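Local coordinates for nonsense-mediated mRNA decay protein 2 (Saccharomyces cerevisiae, PDB 4LUN) that takes part in nonsense-mediated decay of mRNAs with premature stop codons, interacting through its C-terminus with Upf1 and carrying an N-terminal MIF4G domain, at residues A115-F120 with F184-E189; P111-F116 with R145-L150. All coordinates share one frame; numbering follows the deposited sequence.

Contact 1 (A115-F120 with F184-E189); sequences AFLQAF and FSILRE
Phe120 and Ile186 form the main contact between segment 115-120 and helix 182-190. It is a CH-pi interaction. The methyl CG2 of Ile186 sits over one face of the Phe120 ring, 3.8 Å from its centroid and 15° off the ring normal. It is shifted toward the rim, so its closest ring atom is CG of Phe120, at 3.6 Å. CB of Phe120 points toward helix 182-190, and chi1 -60° sets the ring anti to the carbonyl carbon, with one face under Ile186 CG2.

The other branch of Ile186 makes apolar contacts. Its CD1 meets CD2 of Leu117 at 3.7 Å, and the two side chains cross at about a right angle. CD1 also lies 4.0 Å from CD2 of Phe120. CG2 meets Phe120 alone; the CG1-CD1 branch meets Leu117 and also the Phe120 ring.

This is apolar core of the all-helical, HEAT-repeat-like MIF4G domain. Helix 130-152 adjoins the contact, with Phe147 against Ile186 and Asn143 against Phe120. An alanine in place of Phe120 would probably leave the Ile186 methyl without its aromatic face and open a gap between the two segments.

The polar end of the contact has no hydrogen bond across it. The methylene CG of Glu189 comes within 3.2 Å of the backbone O of Phe120. The backbone O of Glu189 accepts a hydrogen bond from the side chain of Asn122.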
loop_
_atom_site.group_PDB
_atom_site.type_symbol
_atom_site.label_atom_id
_atom_site.label_comp_id
_atom_site.label_asym_id
_atom_site.label_seq_id
_atom_site.Cartn_x
_atom_site.Cartn_y
_atom_site.Cartn_z
ATOM N N ALA A 115 11.325 -1.206 9.601
ATOM C CA ALA A 115 10.249 -1.750 10.423
ATOM C C ALA A 115 8.915 -1.629 9.703
ATOM O O ALA A 115 8.074 -2.534 9.768
ATOM C CB ALA A 115 10.194 -1.037 11.764
ATOM N N PHE A 116 8.705 -0.500 9.025
ATOM C CA PHE A 116 7.443 -0.296 8.319
ATOM C C PHE A 116 7.232 -1.329 7.200
ATOM O O PHE A 116 6.114 -1.785 6.977
ATOM C CB PHE A 116 7.337 1.133 7.767
ATOM C CG PHE A 116 5.966 1.473 7.238
ATOM C CD1 PHE A 116 4.989 1.992 8.075
ATOM C CD2 PHE A 116 5.646 1.238 5.912
ATOM C CE1 PHE A 116 3.710 2.284 7.588
ATOM C CE2 PHE A 116 4.386 1.536 5.419
ATOM C CZ PHE A 116 3.414 2.055 6.256
ATOM N N LEU A 117 8.307 -1.718 6.520
ATOM C CA LEU A 117 8.218 -2.657 5.400
ATOM C C LEU A 117 7.753 -4.047 5.830
ATOM O O LEU A 117 7.301 -4.847 4.997
ATOM C CB LEU A 117 9.564 -2.745 4.670
ATOM C CG LEU A 117 9.939 -1.531 3.816
ATOM C CD1 LEU A 117 11.421 -1.588 3.403
ATOM C CD2 LEU A 117 9.037 -1.485 2.572
ATOM N N GLN A 118 7.877 -4.339 7.126
ATOM C CA GLN A 118 7.416 -5.626 7.647
ATOM C C GLN A 118 5.912 -5.774 7.431
ATOM O O GLN A 118 5.392 -6.890 7.366
ATOM C CB GLN A 118 7.766 -5.759 9.131
ATOM C CG GLN A 118 7.390 -7.093 9.763
ATOM C CD GLN A 118 8.054 -8.284 9.091
ATOM O OE1 GLN A 118 9.224 -8.231 8.716
ATOM N NE2 GLN A 118 7.302 -9.373 8.940
ATOM N N ALA A 119 5.218 -4.647 7.266
ATOM C CA ALA A 119 3.765 -4.662 7.051
ATOM C C ALA A 119 3.361 -5.334 5.739
ATOM O O ALA A 119 2.192 -5.708 5.532
ATOM C CB ALA A 119 3.220 -3.247 7.097
ATOM N N PHE A 120 4.337 -5.493 4.845
ATOM C CA PHE A 120 4.090 -6.023 3.523
ATOM C C PHE A 120 4.510 -7.480 3.361
ATOM O O PHE A 120 4.287 -8.075 2.315
ATOM C CB PHE A 120 4.792 -5.137 2.476
ATOM C CG PHE A 120 4.306 -3.719 2.492
ATOM C CD1 PHE A 120 2.945 -3.454 2.388
ATOM C CD2 PHE A 120 5.186 -2.669 2.642
ATOM C CE1 PHE A 120 2.469 -2.157 2.424
ATOM C CE2 PHE A 120 4.727 -1.357 2.688
ATOM C CZ PHE A 120 3.359 -1.102 2.576
ATOM N N PHE A 184 7.740 -1.673 -6.729
ATOM C CA PHE A 184 7.577 -2.877 -7.529
ATOM C C PHE A 184 7.743 -4.113 -6.625
ATOM O O PHE A 184 6.946 -5.059 -6.691
ATOM C CB PHE A 184 8.599 -2.883 -8.696
ATOM C CG PHE A 184 8.620 -4.168 -9.494
ATOM C CD1 PHE A 184 7.891 -4.291 -10.671
ATOM C CD2 PHE A 184 9.401 -5.244 -9.078
ATOM C CE1 PHE A 184 7.937 -5.463 -11.413
ATOM C CE2 PHE A 184 9.433 -6.418 -9.808
ATOM C CZ PHE A 184 8.703 -6.528 -10.973
ATOM N N SER A 185 8.766 -4.076 -5.774
ATOM C CA SER A 185 9.060 -5.191 -4.873
ATOM C C SER A 185 7.912 -5.437 -3.912
ATOM O O SER A 185 7.480 -6.583 -3.712
ATOM C CB SER A 185 10.363 -4.965 -4.105
ATOM O OG SER A 185 11.469 -4.950 -4.996
ATOM N N ILE A 186 7.404 -4.357 -3.336
ATOM C CA ILE A 186 6.258 -4.450 -2.422
ATOM C C ILE A 186 5.011 -5.009 -3.124
ATOM O O ILE A 186 4.326 -5.914 -2.611
ATOM C CB ILE A 186 5.964 -3.060 -1.839
ATOM C CG1 ILE A 186 7.090 -2.652 -0.893
ATOM C CG2 ILE A 186 4.619 -3.032 -1.073
ATOM C CD1 ILE A 186 7.067 -1.167 -0.540
ATOM N N LEU A 187 4.680 -4.464 -4.285
ATOM C CA LEU A 187 3.469 -4.912 -4.969
ATOM C C LEU A 187 3.580 -6.348 -5.469
ATOM O O LEU A 187 2.605 -7.104 -5.418
ATOM C CB LEU A 187 3.100 -3.954 -6.093
ATOM C CG LEU A 187 2.423 -2.695 -5.561
ATOM C CD1 LEU A 187 2.566 -1.522 -6.534
ATOM C CD2 LEU A 187 0.956 -3.036 -5.322
ATOM N N ARG A 188 4.757 -6.743 -5.942
ATOM C CA ARG A 188 4.917 -8.129 -6.392
ATOM C C ARG A 188 4.670 -9.130 -5.264
ATOM O O ARG A 188 4.169 -10.243 -5.500
ATOM C CB ARG A 188 6.294 -8.371 -7.008
ATOM C CG ARG A 188 6.320 -9.659 -7.822
ATOM C CD ARG A 188 7.255 -9.569 -9.002
ATOM N NE ARG A 188 8.634 -9.820 -8.611
ATOM C CZ ARG A 188 9.596 -10.147 -9.467
ATOM N NH1 ARG A 188 9.322 -10.270 -10.758
ATOM N NH2 ARG A 188 10.827 -10.357 -9.027
ATOM N N GLU A 189 5.030 -8.742 -4.047
ATOM C CA GLU A 189 4.764 -9.571 -2.875
ATOM C C GLU A 189 3.269 -9.597 -2.529
ATOM O O GLU A 189 2.654 -10.651 -2.536
ATOM C CB GLU A 189 5.598 -9.105 -1.668
ATOM C CG GLU A 189 5.215 -9.750 -0.310
ATOM C CD GLU A 189 5.832 -11.131 -0.087
ATOM O OE1 GLU A 189 6.403 -11.693 -1.047
ATOM O OE2 GLU A 189 5.756 -11.647 1.059
#

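Contact 2 (P111-F116 with R145-L150); sequences PLLGAF and RVFTEL
Leu113 meets the rim of the Phe147 ring with one methyl. Its CD1 lies in the plane of that ring, at the edge, 3.9 Å from CE1 of Phe147. The leucine CG is anti to its backbone N, and chi1 172° brings CD1 up against the Phe147 edge. Leu113 also touches Phe156, whose ring meets that of Phe147.

Phe116 lies further along the same helix. It also has CG anti to N, and its CB points toward segment 145-150. Its CE2 comes to 3.8 Å from CB of Phe147, while its CZ lies 4.3 Å from CG1 of Val146. Both approaches are oblique to the Phe116 ring. The edge of the Phe147 ring also faces CD2 of Phe116.

The two helical segments run roughly antiparallel, with 150° between their axes, which come within 12.4 Å of each other. This is the side-by-side helix packing of a HEAT-repeat-like MIF4G domain, and the interface is made by Phe116 and Phe147, with Leu113 and Val146 beside them. Phe116 also touches Leu81 of helix 69-81. Phe147 continues to Leu182, Leu183 and Ile186 of helix 182-190.

The far side of segment 145-150 carries a salt bridge. Arg145 NE donates to OE2 of Glu149 at 3.0 Å, nearly straight at 166°. The carboxylate uses the anti lone pair of OE2, and OE2 lies close to the guanidinium plane. A second hydrogen bond from NH2 of Arg145 to the same oxygen is weak.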
loop_
_atom_site.group_PDB
_atom_site.type_symbol
_atom_site.label_atom_id
_atom_site.label_comp_id
_atom_site.label_asym_id
_atom_site.label_seq_id
_atom_site.Cartn_x
_atom_site.Cartn_y
_atom_site.Cartn_z
ATOM N N PRO A 111 15.756 3.052 10.283
ATOM C CA PRO A 111 15.063 2.019 11.065
ATOM C C PRO A 111 13.533 2.077 10.938
ATOM O O PRO A 111 12.878 1.032 11.026
ATOM C CB PRO A 111 15.508 2.302 12.507
ATOM C CG PRO A 111 15.954 3.729 12.508
ATOM C CD PRO A 111 16.503 3.995 11.138
ATOM N N LEU A 112 12.972 3.264 10.723
ATOM C CA LEU A 112 11.537 3.389 10.520
ATOM C C LEU A 112 11.129 2.646 9.250
ATOM O O LEU A 112 10.175 1.874 9.258
ATOM C CB LEU A 112 11.110 4.856 10.411
ATOM C CG LEU A 112 9.658 5.068 9.940
ATOM C CD1 LEU A 112 8.666 4.510 10.938
ATOM C CD2 LEU A 112 9.349 6.527 9.644
ATOM N N LEU A 113 11.860 2.876 8.165
ATOM C CA LEU A 113 11.505 2.237 6.898
ATOM C C LEU A 113 11.604 0.724 7.002
ATOM O O LEU A 113 10.728 -0.002 6.521
ATOM C CB LEU A 113 12.402 2.751 5.772
ATOM C CG LEU A 113 12.268 2.029 4.431
ATOM C CD1 LEU A 113 10.842 2.153 3.916
ATOM C CD2 LEU A 113 13.240 2.600 3.415
ATOM N N GLY A 114 12.679 0.246 7.623
ATOM C CA GLY A 114 12.888 -1.185 7.754
ATOM C C GLY A 114 11.778 -1.861 8.533
ATOM O O GLY A 114 11.334 -2.954 8.173
ATOM N N ALA A 115 11.325 -1.206 9.601
ATOM C CA ALA A 115 10.249 -1.750 10.423
ATOM C C ALA A 115 8.915 -1.629 9.703
ATOM O O ALA A 115 8.074 -2.534 9.768
ATOM C CB ALA A 115 10.194 -1.037 11.764
ATOM N N PHE A 116 8.705 -0.500 9.025
ATOM C CA PHE A 116 7.443 -0.296 8.319
ATOM C C PHE A 116 7.232 -1.329 7.200
ATOM O O PHE A 116 6.114 -1.785 6.977
ATOM C CB PHE A 116 7.337 1.133 7.767
ATOM C CG PHE A 116 5.966 1.473 7.238
ATOM C CD1 PHE A 116 4.989 1.992 8.075
ATOM C CD2 PHE A 116 5.646 1.238 5.912
ATOM C CE1 PHE A 116 3.710 2.284 7.588
ATOM C CE2 PHE A 116 4.386 1.536 5.419
ATOM C CZ PHE A 116 3.414 2.055 6.256
ATOM N N ARG A 145 -0.840 2.702 0.955
ATOM C CA ARG A 145 -1.148 4.078 0.573
ATOM C C ARG A 145 -0.201 5.035 1.280
ATOM O O ARG A 145 0.389 5.935 0.661
ATOM C CB ARG A 145 -2.601 4.404 0.920
ATOM C CG ARG A 145 -3.090 5.723 0.348
ATOM C CD ARG A 145 -2.961 6.841 1.341
ATOM N NE ARG A 145 -3.340 8.123 0.748
ATOM C CZ ARG A 145 -4.564 8.632 0.810
ATOM N NH1 ARG A 145 -5.525 7.969 1.442
ATOM N NH2 ARG A 145 -4.823 9.805 0.248
ATOM N N VAL A 146 -0.035 4.819 2.578
ATOM C CA VAL A 146 0.828 5.674 3.392
ATOM C C VAL A 146 2.282 5.566 2.940
ATOM O O VAL A 146 2.993 6.573 2.855
ATOM C CB VAL A 146 0.671 5.345 4.895
ATOM C CG1 VAL A 146 1.780 6.002 5.713
ATOM C CG2 VAL A 146 -0.710 5.805 5.389
ATOM N N PHE A 147 2.718 4.339 2.657
ATOM C CA PHE A 147 4.064 4.129 2.147
ATOM C C PHE A 147 4.289 4.951 0.895
ATOM O O PHE A 147 5.318 5.613 0.753
ATOM C CB PHE A 147 4.338 2.669 1.814
ATOM C CG PHE A 147 5.658 2.474 1.133
ATOM C CD1 PHE A 147 6.801 2.265 1.883
ATOM C CD2 PHE A 147 5.759 2.527 -0.250
ATOM C CE1 PHE A 147 8.039 2.118 1.266
ATOM C CE2 PHE A 147 6.992 2.380 -0.872
ATOM C CZ PHE A 147 8.131 2.169 -0.102
ATOM N N THR A 148 3.323 4.888 -0.016
ATOM C CA THR A 148 3.472 5.517 -1.319
ATOM C C THR A 148 3.500 7.040 -1.206
ATOM O O THR A 148 4.272 7.706 -1.915
ATOM C CB THR A 148 2.391 5.032 -2.296
ATOM O OG1 THR A 148 2.462 3.605 -2.372
ATOM C CG2 THR A 148 2.659 5.575 -3.693
ATOM N N GLU A 149 2.701 7.584 -0.296
ATOM C CA GLU A 149 2.681 9.029 -0.102
ATOM C C GLU A 149 4.040 9.494 0.423
ATOM O O GLU A 149 4.535 10.572 0.043
ATOM C CB GLU A 149 1.574 9.457 0.867
ATOM C CG GLU A 149 0.146 9.102 0.455
ATOM C CD GLU A 149 -0.399 9.932 -0.700
ATOM O OE1 GLU A 149 0.349 10.746 -1.292
ATOM O OE2 GLU A 149 -1.596 9.758 -1.020
ATOM N N LEU A 150 4.656 8.678 1.279
ATOM C CA LEU A 150 5.983 9.012 1.815
ATOM C C LEU A 150 7.104 8.756 0.812
ATOM O O LEU A 150 8.190 9.348 0.900
ATOM C CB LEU A 150 6.264 8.247 3.117
ATOM C CG LEU A 150 5.420 8.717 4.291
ATOM C CD1 LEU A 150 5.505 7.701 5.431
ATOM C CD2 LEU A 150 5.912 10.091 4.751
#

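How the contacts relate
The centres of contacts 1 and 2 lie about 9 Å apart in the MIF4G domain. Both start from the helix 106-116 region and share Ala115 and Phe116. Along the chain the order is helix 106-116, then helix 130-152 for contact 2, then helix 182-190 for contact 1. The last two follow each other in sequence. The contacts touch directly: Ile186 CD1 packs on Phe147 CZ at 3.5 Å, and Phe120 CZ lies 4.0 Å from Phe147 CB. Phe147 thus joins the two contacts, and three helices meet in one continuous apolar core within the helical domain.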